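Local coordinates for protein CsuE (Acinetobacter baumannii, PDB 6FJY) that serves as the tip adhesion subunit of archaic chaperone-usher Csu pili, probably mediating the attachment that starts biofilm formation, and is captured bound to its chaperone CsuC, at residues D[92-97]-D[133-138]; D[179-184]-D[212-217]. All blocks are in the same frame, centred on the assembly; numbering follows the deposited sequence.

Interaction 1: residues D[92-97]-D[133-138]; sequences TLVNLF and YSVPAV
V94 and V135 meet methyl to methyl: CG1 of V94 lies 3.8 Å from CG1 of V135, and the two side chains slide past one another in opposite directions. The same V135 methyl reaches a second partner, CE2 of F97, at 4.4 Å, approaching the ring obliquely. One branch of V135 thus serves both residues of 92-97 that touch the strand. Its torsion explains the choice: CG1 is anti to the backbone N (chi1 -173°) and reaches towards the valine and the phenylalanine, while CG2 takes the place beside the backbone N.

V94 and F97 present their side chains together because 93-96 is a short 3-10 segment. Backbone bonds of the i to i+3 kind, such as F97 N to V94 O at 3.2 Å, bring residues three apart round to one side. CB of V94 and CB of F97 both point toward the strand, and CB of V135 points back toward the 3-10 turn. The contact is wholly apolar and small, 114 Å² over both sides, with the nearest CA atoms, V94 and V135, still 7.7 Å apart; it is side-chain packing across a gap too wide for sheet pairing.

All three residues are buried. F97 meets the ring of F38, its plane turned about 40° from that of F97, and touches L33 and C35. V135 packs on C2 and C35, the disulfide joining strands 2-4 and 33-35. This is plain apolar packing of a 3-10 turn, from the loop between strands 85-87 and 103-110, beside that disulfide and against the end of strand 119-136, which pairs here with strands 47-54 and 146-148.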
loop_
_atom_site.group_PDB
_atom_site.type_symbol
_atom_site.label_atom_id
_atom_site.label_comp_id
_atom_site.label_asym_id
_atom_site.label_seq_id
_atom_site.Cartn_x
_atom_site.Cartn_y
_atom_site.Cartn_z
ATOM N N THR D 92 -4.863 -31.733 21.288
ATOM C CA THR D 92 -4.734 -31.288 19.904
ATOM C C THR D 92 -4.133 -29.894 19.785
ATOM O O THR D 92 -3.969 -29.396 18.666
ATOM C CB THR D 92 -6.108 -31.291 19.210
ATOM O OG1 THR D 92 -6.847 -30.128 19.615
ATOM C CG2 THR D 92 -6.904 -32.538 19.571
ATOM N N LEU D 93 -3.807 -29.251 20.909
ATOM C CA LEU D 93 -3.265 -27.896 20.914
ATOM C C LEU D 93 -2.005 -27.759 20.075
ATOM O O LEU D 93 -1.714 -26.660 19.582
ATOM C CB LEU D 93 -2.971 -27.480 22.353
ATOM C CG LEU D 93 -2.482 -26.055 22.561
ATOM C CD1 LEU D 93 -3.440 -25.071 21.913
ATOM C CD2 LEU D 93 -2.369 -25.793 24.036
ATOM N N VAL D 94 -1.252 -28.849 19.907
ATOM C CA VAL D 94 0.010 -28.779 19.184
ATOM C C VAL D 94 -0.202 -28.361 17.738
ATOM O O VAL D 94 0.690 -27.762 17.125
ATOM C CB VAL D 94 0.759 -30.123 19.279
ATOM C CG1 VAL D 94 1.651 -30.145 20.520
ATOM C CG2 VAL D 94 -0.226 -31.282 19.310
ATOM N N ASN D 95 -1.376 -28.638 17.163
ATOM C CA ASN D 95 -1.504 -28.284 15.756
ATOM C C ASN D 95 -1.919 -26.824 15.540
ATOM O O ASN D 95 -2.172 -26.430 14.399
ATOM C CB ASN D 95 -2.437 -29.262 15.021
ATOM C CG ASN D 95 -3.831 -29.278 15.562
ATOM O OD1 ASN D 95 -4.387 -28.249 15.945
ATOM N ND2 ASN D 95 -4.424 -30.458 15.584
ATOM N N LEU D 96 -1.945 -26.012 16.602
ATOM C CA LEU D 96 -2.019 -24.563 16.455
ATOM C C LEU D 96 -0.657 -23.923 16.214
ATOM O O LEU D 96 -0.591 -22.761 15.793
ATOM C CB LEU D 96 -2.659 -23.941 17.699
ATOM C CG LEU D 96 -4.128 -24.330 17.855
ATOM C CD1 LEU D 96 -4.857 -23.457 18.853
ATOM C CD2 LEU D 96 -4.848 -24.331 16.473
ATOM N N PHE D 97 0.429 -24.639 16.482
ATOM C CA PHE D 97 1.751 -24.120 16.159
ATOM C C PHE D 97 1.893 -24.057 14.648
ATOM O O PHE D 97 1.763 -25.075 13.964
ATOM C CB PHE D 97 2.837 -24.991 16.782
ATOM C CG PHE D 97 2.805 -24.997 18.275
ATOM C CD1 PHE D 97 3.156 -23.862 18.988
ATOM C CD2 PHE D 97 2.427 -26.133 18.973
ATOM C CE1 PHE D 97 3.122 -23.857 20.374
ATOM C CE2 PHE D 97 2.400 -26.137 20.358
ATOM C CZ PHE D 97 2.744 -24.994 21.060
ATOM N N TYR D 133 3.799 -23.914 30.162
ATOM C CA TYR D 133 3.586 -24.926 29.136
ATOM C C TYR D 133 4.330 -26.213 29.464
ATOM O O TYR D 133 5.358 -26.207 30.149
ATOM C CB TYR D 133 4.019 -24.429 27.744
ATOM C CG TYR D 133 5.459 -23.982 27.660
ATOM C CD1 TYR D 133 6.472 -24.882 27.334
ATOM C CD2 TYR D 133 5.809 -22.660 27.897
ATOM C CE1 TYR D 133 7.786 -24.477 27.253
ATOM C CE2 TYR D 133 7.129 -22.243 27.819
ATOM C CZ TYR D 133 8.112 -23.154 27.504
ATOM O OH TYR D 133 9.421 -22.736 27.432
ATOM N N SER D 134 3.785 -27.322 28.959
ATOM C CA SER D 134 4.466 -28.617 28.935
ATOM C C SER D 134 4.024 -29.328 27.661
ATOM O O SER D 134 2.937 -29.915 27.613
ATOM C CB SER D 134 4.155 -29.454 30.164
ATOM O OG SER D 134 4.830 -30.693 30.084
ATOM N N VAL D 135 4.873 -29.280 26.646
ATOM C CA VAL D 135 4.543 -29.725 25.296
ATOM C C VAL D 135 5.276 -31.032 25.025
ATOM O O VAL D 135 6.490 -31.103 25.247
ATOM C CB VAL D 135 4.918 -28.671 24.241
ATOM C CG1 VAL D 135 4.411 -29.099 22.870
ATOM C CG2 VAL D 135 4.366 -27.309 24.645
ATOM N N PRO D 136 4.592 -32.067 24.544
ATOM C CA PRO D 136 5.280 -33.312 24.195
ATOM C C PRO D 136 6.158 -33.132 22.967
ATOM O O PRO D 136 5.829 -32.392 22.040
ATOM C CB PRO D 136 4.129 -34.290 23.926
ATOM C CG PRO D 136 2.972 -33.417 23.563
ATOM C CD PRO D 136 3.134 -32.149 24.338
ATOM N N ALA D 137 7.297 -33.816 22.985
ATOM C CA ALA D 137 8.306 -33.747 21.940
ATOM C C ALA D 137 8.204 -34.955 21.018
ATOM O O ALA D 137 7.670 -36.006 21.386
ATOM C CB ALA D 137 9.709 -33.681 22.552
ATOM N N VAL D 138 8.718 -34.789 19.797
ATOM C CA VAL D 138 8.786 -35.927 18.890
ATOM C C VAL D 138 9.659 -37.006 19.522
ATOM O O VAL D 138 10.573 -36.724 20.309
ATOM C CB VAL D 138 9.318 -35.534 17.499
ATOM C CG1 VAL D 138 8.243 -34.848 16.704
ATOM C CG2 VAL D 138 10.541 -34.624 17.616
#

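Interaction 2: residues D[179-184]-D[212-217]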
loop_
_atom_site.group_PDB
_atom_site.type_symbol
_atom_site.label_atom_id
_atom_site.label_comp_id
_atom_site.label_asym_id
_atom_site.label_seq_id
_atom_site.Cartn_x
_atom_site.Cartn_y
_atom_site.Cartn_z
ATOM N N PRO D 179 -1.974 4.852 2.456
ATOM C CA PRO D 179 -2.781 5.696 1.571
ATOM C C PRO D 179 -3.549 4.843 0.574
ATOM O O PRO D 179 -3.095 3.775 0.153
ATOM C CB PRO D 179 -1.742 6.579 0.872
ATOM C CG PRO D 179 -0.566 6.563 1.776
ATOM C CD PRO D 179 -0.547 5.201 2.402
ATOM N N ASP D 180 -4.723 5.335 0.190
ATOM C CA ASP D 180 -5.679 4.530 -0.551
ATOM C C ASP D 180 -6.549 5.433 -1.417
ATOM O O ASP D 180 -6.887 6.547 -1.012
ATOM C CB ASP D 180 -6.545 3.714 0.418
ATOM C CG ASP D 180 -7.275 2.586 -0.263
ATOM O OD1 ASP D 180 -7.088 2.416 -1.486
ATOM O OD2 ASP D 180 -8.028 1.869 0.426
ATOM N N CYS D 181 -6.915 4.938 -2.601
ATOM C CA CYS D 181 -7.733 5.696 -3.540
ATOM C C CYS D 181 -8.572 4.735 -4.374
ATOM O O CYS D 181 -8.177 3.591 -4.615
ATOM C CB CYS D 181 -6.883 6.577 -4.467
ATOM S SG CYS D 181 -6.060 7.996 -3.697
ATOM N N ARG D 182 -9.738 5.215 -4.809
ATOM C CA ARG D 182 -10.615 4.465 -5.699
ATOM C C ARG D 182 -11.165 5.383 -6.778
ATOM O O ARG D 182 -11.519 6.531 -6.497
ATOM C CB ARG D 182 -11.764 3.835 -4.933
ATOM C CG ARG D 182 -11.330 2.722 -4.031
ATOM C CD ARG D 182 -11.786 2.980 -2.628
ATOM N NE ARG D 182 -12.283 1.768 -1.991
ATOM C CZ ARG D 182 -11.505 0.832 -1.469
ATOM N NH1 ARG D 182 -10.185 0.962 -1.513
ATOM N NH2 ARG D 182 -12.054 -0.228 -0.901
ATOM N N ILE D 183 -11.240 4.867 -8.008
ATOM C CA ILE D 183 -11.705 5.622 -9.170
ATOM C C ILE D 183 -13.043 5.069 -9.638
ATOM O O ILE D 183 -13.242 3.848 -9.696
ATOM C CB ILE D 183 -10.706 5.580 -10.341
ATOM C CG1 ILE D 183 -9.277 5.409 -9.853
ATOM C CG2 ILE D 183 -10.846 6.832 -11.206
ATOM C CD1 ILE D 183 -8.317 5.234 -10.994
ATOM N N LEU D 184 -13.935 5.977 -10.031
ATOM C CA LEU D 184 -15.282 5.641 -10.504
ATOM C C LEU D 184 -15.620 6.610 -11.635
ATOM O O LEU D 184 -15.996 7.760 -11.384
ATOM C CB LEU D 184 -16.294 5.732 -9.371
ATOM C CG LEU D 184 -17.701 5.204 -9.619
ATOM C CD1 LEU D 184 -17.660 3.771 -10.129
ATOM C CD2 LEU D 184 -18.477 5.285 -8.321
ATOM N N VAL D 212 -6.637 11.129 3.264
ATOM C CA VAL D 212 -6.098 12.487 3.366
ATOM C C VAL D 212 -4.672 12.514 2.824
ATOM O O VAL D 212 -3.981 11.489 2.747
ATOM C CB VAL D 212 -6.143 13.044 4.797
ATOM C CG1 VAL D 212 -7.580 13.323 5.218
ATOM C CG2 VAL D 212 -5.466 12.095 5.759
ATOM N N ASN D 213 -4.234 13.712 2.443
ATOM C CA ASN D 213 -3.020 13.921 1.648
ATOM C C ASN D 213 -3.216 13.123 0.361
ATOM O O ASN D 213 -4.253 13.308 -0.297
ATOM C CB ASN D 213 -1.805 13.570 2.483
ATOM C CG ASN D 213 -1.859 14.209 3.847
ATOM O OD1 ASN D 213 -1.667 13.548 4.872
ATOM N ND2 ASN D 213 -2.162 15.503 3.874
ATOM N N THR D 214 -2.298 12.235 -0.010
ATOM C CA THR D 214 -2.441 11.393 -1.195
ATOM C C THR D 214 -2.794 12.220 -2.422
ATOM O O THR D 214 -3.907 12.119 -2.952
ATOM C CB THR D 214 -3.509 10.326 -0.999
ATOM O OG1 THR D 214 -3.471 9.850 0.349
ATOM C CG2 THR D 214 -3.244 9.165 -1.950
ATOM N N PRO D 215 -1.885 13.056 -2.891
ATOM C CA PRO D 215 -2.158 13.835 -4.093
ATOM C C PRO D 215 -1.980 12.966 -5.322
ATOM O O PRO D 215 -1.333 11.921 -5.284
ATOM C CB PRO D 215 -1.100 14.940 -4.040
ATOM C CG PRO D 215 0.071 14.242 -3.385
ATOM C CD PRO D 215 -0.491 13.203 -2.434
ATOM N N TYR D 216 -2.546 13.437 -6.432
ATOM C CA TYR D 216 -2.433 12.723 -7.693
ATOM C C TYR D 216 -2.794 13.663 -8.822
ATOM O O TYR D 216 -3.418 14.708 -8.615
ATOM C CB TYR D 216 -3.342 11.494 -7.748
ATOM C CG TYR D 216 -4.779 11.836 -7.465
ATOM C CD1 TYR D 216 -5.256 11.825 -6.162
ATOM C CD2 TYR D 216 -5.657 12.190 -8.488
ATOM C CE1 TYR D 216 -6.557 12.140 -5.874
ATOM C CE2 TYR D 216 -6.975 12.513 -8.205
ATOM C CZ TYR D 216 -7.414 12.480 -6.890
ATOM O OH TYR D 216 -8.704 12.802 -6.574
ATOM N N TYR D 217 -2.388 13.263 -10.018
ATOM C CA TYR D 217 -2.794 13.896 -11.259
ATOM C C TYR D 217 -3.694 12.943 -12.035
ATOM O O TYR D 217 -3.487 11.723 -12.021
ATOM C CB TYR D 217 -1.579 14.273 -12.106
ATOM C CG TYR D 217 -0.725 15.394 -11.537
ATOM C CD1 TYR D 217 -1.129 16.722 -11.635
ATOM C CD2 TYR D 217 0.500 15.128 -10.928
ATOM C CE1 TYR D 217 -0.345 17.752 -11.127
ATOM C CE2 TYR D 217 1.290 16.154 -10.416
ATOM C CZ TYR D 217 0.858 17.461 -10.521
ATOM O OH TYR D 217 1.625 18.478 -10.027
#
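The backbones of P179 and T214 come closest, with CA atoms 6.3 Å apart, where the run leading into strand 181-184 passes a loop segment that turns through positive phi at N213 and T214. T214 carries the contact with both branches of its side chain. Its CG2 lies 3.5 Å from SG of C181 and also reaches CB of P179, at 4.1 Å. The hydroxyl OG1 packs alongside P179 as well, 3.7 Å from that same CB, yet its polar partners lie within its own loop: it donates to V212 O at 2.9 Å, coming from above the carbonyl plane (51° out of it), and it is also hydrogen-bonded to S211 OG. With CG2 anti to the backbone N and OG1 beside it, the methyl serves the sulfur while the hydroxyl turns back to the loop.

C181 SG has an aromatic neighbour too, the Y216 ring, whose centroid is 5.4 Å away; at 48° off the ring normal, this sulfur-aromatic approach is oblique. CB of D180 points away from the loop, and its carboxylate holds R182 instead, in a salt bridge of 3.0 Å between D180 OD2 and R182 NH1.

The contact belongs to the Spore Coat Protein U domain, consistent with an Ig-like beta sandwich. C181 is disulfide-bonded to C210, cross-linking the paired strands 167-184 and 202-210 where the loop leaves the latter and passes C181 on its way to strand 217-220. Y216 packs on I208 and C210 and on V310 of strand 302-311, while T214 packs on I8 of the chaperone CsuC.

In the fold
Both contacts are buried and neither contains a hydrogen bond between its segments; each sets a loop against a strand, close to a disulfide. Interaction 1 is purely aliphatic and aromatic, and its cystine, C2-C35, belongs to its surroundings. In interaction 2 the cystine takes part through C181, beside a threonine whose hydroxyl is satisfied within its own loop, and the chaperone CsuC flanks the site, whereas no other chain touches interaction 1. Their centres are 47 Å apart, on opposite sides of the chain's centre. Strands 119-136 and 167-184, which carry them, pair antiparallel elsewhere along their lengths, but the contacts themselves stay about 30 Å apart at their nearest atoms and do not touch.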